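Local coordinates for phage-related protein (Bordetella bronchiseptica RB50, PDB 3BJQ) that is probably a phage-derived structural protein, related in sequence to the major capsid proteins that build phage heads, at residues H123-E126 with C127-A131; Y267-E270 with G271-L274. All blocks are in the same frame, centred on the assembly; numbering follows the deposited sequence.

Contact 1. Residues H123-E126 with C127-A131; sequences HEHE and CAQIA
Four successive i to i+4 hydrogen bonds run through this last part of helix 105-131, from Cys127 N to His123 O, Ala128 N to Glu124 O, Gln129 N to His125 O and, longest at 3.3 Å, Ile130 N to Glu126 O. On the buried side, Cys127 SG lies over one face of the His123 ring, 3.6 Å from the ring centroid and shifted toward the rim, closest to CE1 at 3.3 Å. With CG trans to the backbone N (chi1 178°), the imidazole swings out from the helix flank to where Cys127 SG meets its face. Its NE2 is hydrogen-bonded to Thr266 OG1, so the ring is also held through NE2 while the sulfur packs on its face. On the outer side the His125 ring and the Gln129 amide run side by side, planes only 12° apart, with His125 CE1 3.7 Å from Gln129 OE1. The bent Glu126 chain brings OE1 to 3.8 Å from Ile130 CG1. Pro297 touches both His123 and Cys127, and the Trp241 side chain packs on Ala128: this is the C-terminal end of the long helix 105-131, whose buried side here packs on strand 286-299.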
ATOM      1  N   HIS E 123      26.805  32.269   6.779  1.00 30.92           N
ATOM      2  CA  HIS E 123      26.389  32.465   5.375  1.00 30.88           C
ATOM      3  C   HIS E 123      25.815  33.864   5.145  1.00 30.87           C
ATOM      4  O   HIS E 123      26.116  34.519   4.162  1.00 31.63           O
ATOM      5  CB  HIS E 123      25.371  31.398   4.990  1.00 27.26           C
ATOM      6  CG  HIS E 123      24.849  31.544   3.612  1.00 27.08           C
ATOM      7  ND1 HIS E 123      23.640  32.160   3.343  1.00 23.60           N
ATOM      8  CD2 HIS E 123      25.374  31.200   2.416  1.00 33.72           C
ATOM      9  CE1 HIS E 123      23.434  32.166   2.041  1.00 27.87           C
ATOM     10  NE2 HIS E 123      24.465  31.587   1.452  1.00 24.46           N
ATOM     11  N   GLU E 124      24.966  34.300   6.066  1.00 30.83           N
ATOM     12  CA  GLU E 124      24.381  35.619   6.013  1.00 31.71           C
ATOM     13  C   GLU E 124      25.464  36.705   5.942  1.00 31.99           C
ATOM     14  O   GLU E 124      25.376  37.655   5.162  1.00 32.64           O
ATOM     15  CB  GLU E 124      23.497  35.866   7.250  1.00 31.83           C
ATOM     16  CG  GLU E 124      22.639  37.158   7.142  1.00 25.52           C
ATOM     17  CD  GLU E 124      21.364  36.975   6.258  1.00 36.16           C
ATOM     18  OE1 GLU E 124      21.264  35.951   5.554  1.00 27.52           O
ATOM     19  OE2 GLU E 124      20.450  37.850   6.283  1.00 31.24           O
ATOM     20  N   HIS E 125      26.478  36.566   6.776  1.00 32.96           N
ATOM     21  CA  HIS E 125      27.560  37.530   6.802  1.00 33.24           C
ATOM     22  C   HIS E 125      28.413  37.506   5.510  1.00 33.21           C
ATOM     23  O   HIS E 125      28.802  38.550   4.979  1.00 34.07           O
ATOM     24  CB  HIS E 125      28.437  37.281   8.029  1.00 37.50           C
ATOM     25  CG  HIS E 125      29.489  38.331   8.211  1.00 44.62           C
ATOM     26  ND1 HIS E 125      30.671  38.331   7.498  1.00 53.33           N
ATOM     27  CD2 HIS E 125      29.507  39.451   8.973  1.00 49.21           C
ATOM     28  CE1 HIS E 125      31.386  39.391   7.838  1.00 52.14           C
ATOM     29  NE2 HIS E 125      30.700  40.090   8.726  1.00 51.01           N
ATOM     30  N   GLU E 126      28.701  36.316   4.992  1.00 33.26           N
ATOM     31  CA  GLU E 126      29.461  36.216   3.739  1.00 35.06           C
ATOM     32  C   GLU E 126      28.706  36.768   2.531  1.00 32.84           C
ATOM     33  O   GLU E 126      29.299  37.292   1.611  1.00 33.06           O
ATOM     34  CB  GLU E 126      29.941  34.795   3.467  1.00 35.93           C
ATOM     35  CG  GLU E 126      31.446  34.672   3.684  1.00 49.80           C
ATOM     36  CD  GLU E 126      32.218  35.823   2.975  1.00 60.25           C
ATOM     37  OE1 GLU E 126      31.959  36.077   1.769  1.00 59.29           O
ATOM     38  OE2 GLU E 126      33.045  36.495   3.640  1.00 64.40           O
ATOM     39  N   CYS E 127      27.395  36.630   2.541  1.00 32.74           N
ATOM     40  CA  CYS E 127      26.577  37.191   1.491  1.00 31.69           C
ATOM     41  C   CYS E 127      26.626  38.727   1.514  1.00 32.60           C
ATOM     42  O   CYS E 127      26.813  39.372   0.476  1.00 32.25           O
ATOM     43  CB  CYS E 127      25.143  36.715   1.647  1.00 32.97           C
ATOM     44  SG  CYS E 127      24.904  34.980   1.204  1.00 31.93           S
ATOM     45  N   ALA E 128      26.432  39.296   2.703  1.00 31.01           N
ATOM     46  CA  ALA E 128      26.474  40.733   2.882  1.00 31.41           C
ATOM     47  C   ALA E 128      27.838  41.254   2.474  1.00 33.35           C
ATOM     48  O   ALA E 128      27.941  42.314   1.857  1.00 34.49           O
ATOM     49  CB  ALA E 128      26.156  41.116   4.344  1.00 30.32           C
ATOM     50  N   GLN E 129      28.882  40.494   2.813  1.00 35.76           N
ATOM     51  CA  GLN E 129      30.267  40.894   2.572  1.00 36.96           C
ATOM     52  C   GLN E 129      30.561  41.024   1.074  1.00 37.38           C
ATOM     53  O   GLN E 129      31.357  41.883   0.676  1.00 38.62           O
ATOM     54  CB  GLN E 129      31.192  39.883   3.271  1.00 39.44           C
ATOM     55  CG  GLN E 129      32.640  40.288   3.461  1.00 48.87           C
ATOM     56  CD  GLN E 129      32.824  41.444   4.436  1.00 61.30           C
ATOM     57  OE1 GLN E 129      31.891  41.839   5.144  1.00 66.75           O
ATOM     58  NE2 GLN E 129      34.038  41.989   4.481  1.00 66.51           N
ATOM     59  N   ILE E 130      29.875  40.218   0.255  1.00 36.44           N
ATOM     60  CA  ILE E 130      30.026  40.243  -1.189  1.00 35.79           C
ATOM     61  C   ILE E 130      29.104  41.259  -1.836  1.00 34.63           C
ATOM     62  O   ILE E 130      29.571  42.122  -2.571  1.00 36.15           O
ATOM     63  CB  ILE E 130      29.737  38.861  -1.817  1.00 35.81           C
ATOM     64  CG1 ILE E 130      30.801  37.845  -1.405  1.00 38.54           C
ATOM     65  CG2 ILE E 130      29.732  38.963  -3.321  1.00 33.62           C
ATOM     66  CD1 ILE E 130      30.417  36.463  -1.780  1.00 38.76           C
ATOM     67  N   ALA E 131      27.804  41.148  -1.588  1.00 32.61           N
ATOM     68  CA  ALA E 131      26.825  42.025  -2.254  1.00 33.07           C
ATOM     69  C   ALA E 131      27.018  43.502  -1.965  1.00 33.32           C
ATOM     70  O   ALA E 131      26.788  44.326  -2.846  1.00 33.82           O
ATOM     71  CB  ALA E 131      25.430  41.615  -1.915  1.00 32.59           C
TER

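Contact 2. Residues Y267-E270 with G271-L274; sequences YQIE and GHPL
The carbonyl oxygen of His272 takes a hydrogen bond from the side-chain amide of Gln268, with NE2 3.0 Å from O. A trans first torsion (chi1 -172°) and a chain extended beyond CG carry the amide there, crossing the His272 side chain obliquely. The oxygen lies close to the plane of the amide, but NE2 stands far above the plane of the carbonyl, and the N-H points at the oxygen at 142°, so the hydrogen bond is bent at both ends. Gln268 OE1 is hydrogen-bonded to a bound tetraethylene glycol, which leaves the amide held from its two polar atoms. A second link is straighter: His272 N donates to Ile269 O over 3.1 Å. It closes a type II beta turn from Ile269 to His272, by which the chain leaves strand 264-269 before entering strand 274-281. Gly271 occupies the third position with a positive phi of 95°, where a CB would be jammed against the carbonyl oxygen of Glu270. Above the turn the imidazole of His272 lies flat against Ile269 in a CH-pi contact, CB standing 3.8 Å from the ring centroid almost exactly on the ring normal. The Ile269 CG2 branch covers the same face, 3.7 Å from His272 NE2. Rotation of the ring is further fixed by ND1, hydrogen-bonded to the backbone N of Asp294 on the neighbouring strand 286-299, and Tyr43 packs on both side chains. Past the turn a cis peptide leads into Pro273, whose CD comes within 4.0 Å of Gln268 NE2. Glu270, extended from the turn, packs on Leu107 of the second subunit, where its OE2 also comes near Asp106 OD1 of that subunit, two like charges.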
ATOM      1  N   TYR E 267      27.340  28.531  -3.966  1.00 31.50           N
ATOM      2  CA  TYR E 267      27.947  27.304  -4.491  1.00 29.54           C
ATOM      3  C   TYR E 267      27.956  26.332  -3.330  1.00 31.46           C
ATOM      4  O   TYR E 267      28.577  26.618  -2.299  1.00 31.98           O
ATOM      5  CB  TYR E 267      29.385  27.594  -4.994  1.00 31.78           C
ATOM      6  CG  TYR E 267      29.471  28.159  -6.407  1.00 27.35           C
ATOM      7  CD1 TYR E 267      28.456  28.963  -6.932  1.00 32.74           C
ATOM      8  CD2 TYR E 267      30.569  27.929  -7.194  1.00 34.62           C
ATOM      9  CE1 TYR E 267      28.522  29.480  -8.212  1.00 29.55           C
ATOM     10  CE2 TYR E 267      30.655  28.467  -8.490  1.00 33.59           C
ATOM     11  CZ  TYR E 267      29.622  29.219  -8.991  1.00 32.84           C
ATOM     12  OH  TYR E 267      29.695  29.742 -10.256  1.00 30.69           O
ATOM     13  N   GLN E 268      27.262  25.202  -3.463  1.00 31.22           N
ATOM     14  CA  GLN E 268      27.101  24.291  -2.349  1.00 31.14           C
ATOM     15  C   GLN E 268      27.346  22.875  -2.776  1.00 32.01           C
ATOM     16  O   GLN E 268      26.819  22.429  -3.780  1.00 31.75           O
ATOM     17  CB  GLN E 268      25.701  24.394  -1.743  1.00 31.83           C
ATOM     18  CG  GLN E 268      25.564  23.598  -0.448  1.00 32.06           C
ATOM     19  CD  GLN E 268      24.505  24.155   0.475  1.00 37.23           C
ATOM     20  OE1 GLN E 268      24.594  25.307   0.905  1.00 40.32           O
ATOM     21  NE2 GLN E 268      23.500  23.340   0.795  1.00 30.19           N
ATOM     22  N   ILE E 269      28.153  22.152  -2.006  1.00 32.15           N
ATOM     23  CA  ILE E 269      28.454  20.774  -2.379  1.00 33.37           C
ATOM     24  C   ILE E 269      27.171  19.952  -2.489  1.00 33.47           C
ATOM     25  O   ILE E 269      26.320  20.011  -1.614  1.00 31.94           O
ATOM     26  CB  ILE E 269      29.421  20.107  -1.389  1.00 33.28           C
ATOM     27  CG1 ILE E 269      30.754  20.853  -1.391  1.00 34.09           C
ATOM     28  CG2 ILE E 269      29.594  18.662  -1.752  1.00 33.04           C
ATOM     29  CD1 ILE E 269      31.493  20.866  -2.757  1.00 32.06           C
ATOM     30  N   GLU E 270      27.051  19.174  -3.562  1.00 37.29           N
ATOM     31  CA  GLU E 270      25.827  18.422  -3.834  1.00 41.28           C
ATOM     32  C   GLU E 270      25.495  17.490  -2.662  1.00 39.38           C
ATOM     33  O   GLU E 270      26.356  16.800  -2.145  1.00 37.76           O
ATOM     34  CB  GLU E 270      25.968  17.621  -5.128  1.00 41.27           C
ATOM     35  CG  GLU E 270      24.652  17.074  -5.670  1.00 48.06           C
ATOM     36  CD  GLU E 270      24.810  16.331  -7.004  1.00 52.89           C
ATOM     37  OE1 GLU E 270      25.972  16.056  -7.428  1.00 66.52           O
ATOM     38  OE2 GLU E 270      23.762  16.024  -7.631  1.00 66.91           O
ATOM     39  N   GLY E 271      24.244  17.512  -2.227  1.00 39.82           N
ATOM     40  CA  GLY E 271      23.812  16.664  -1.122  1.00 40.77           C
ATOM     41  C   GLY E 271      23.851  17.334   0.232  1.00 40.86           C
ATOM     42  O   GLY E 271      23.177  16.882   1.156  1.00 43.70           O
ATOM     43  N   HIS E 272      24.606  18.420   0.365  1.00 38.25           N
ATOM     44  CA  HIS E 272      24.678  19.132   1.635  1.00 36.19           C
ATOM     45  C   HIS E 272      23.391  19.941   1.842  1.00 35.25           C
ATOM     46  O   HIS E 272      22.822  20.443   0.891  1.00 37.83           O
ATOM     47  CB  HIS E 272      25.925  20.003   1.691  1.00 33.59           C
ATOM     48  CG  HIS E 272      27.192  19.217   1.784  1.00 35.28           C
ATOM     49  ND1 HIS E 272      28.321  19.687   2.414  1.00 31.21           N
ATOM     50  CD2 HIS E 272      27.483  17.958   1.387  1.00 32.96           C
ATOM     51  CE1 HIS E 272      29.271  18.777   2.352  1.00 36.96           C
ATOM     52  NE2 HIS E 272      28.787  17.716   1.735  1.00 34.12           N
ATOM     53  N   PRO E 273      22.931  20.088   3.091  1.00 34.67           N
ATOM     54  CA  PRO E 273      23.506  19.596   4.327  1.00 36.05           C
ATOM     55  C   PRO E 273      23.353  18.105   4.561  1.00 35.93           C
ATOM     56  O   PRO E 273      22.306  17.550   4.242  1.00 35.17           O
ATOM     57  CB  PRO E 273      22.707  20.351   5.395  1.00 34.90           C
ATOM     58  CG  PRO E 273      21.420  20.597   4.763  1.00 34.82           C
ATOM     59  CD  PRO E 273      21.727  20.891   3.342  1.00 36.10           C
ATOM     60  N   LEU E 274      24.399  17.504   5.132  1.00 34.56           N
ATOM     61  CA  LEU E 274      24.420  16.091   5.515  1.00 36.93           C
ATOM     62  C   LEU E 274      24.641  15.977   7.020  1.00 33.79           C
ATOM     63  O   LEU E 274      25.390  16.743   7.571  1.00 33.42           O
ATOM     64  CB  LEU E 274      25.583  15.344   4.844  1.00 38.32           C
ATOM     65  CG  LEU E 274      25.739  15.244   3.324  1.00 45.31           C
ATOM     66  CD1 LEU E 274      27.176  14.797   2.988  1.00 36.50           C
ATOM     67  CD2 LEU E 274      24.689  14.312   2.677  1.00 44.81           C
TER

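In the fold
Contact 1 closes well before contact 2 opens along the chain, and their centres are 18 Å apart; the nearest atoms come to about 6 Å without touching. What joins them is strand 264-269: Thr266, hydrogen-bonded to His123 of contact 1, precedes the 267-270 segment by one residue. Strand 286-299 serves both, with Asn295 touching His123 as well as Gln268. A bound tetraethylene glycol, probably from the crystallisation liquor, lies about 4 Å from the side chain of His123 and a tetraethylene glycol lies about 3 Å from that of Gln268. The centre of contact 1 lies about 7 Å from the centre of the chain, that of contact 2 about 16 Å, and contact 2 reaches a neighbouring subunit.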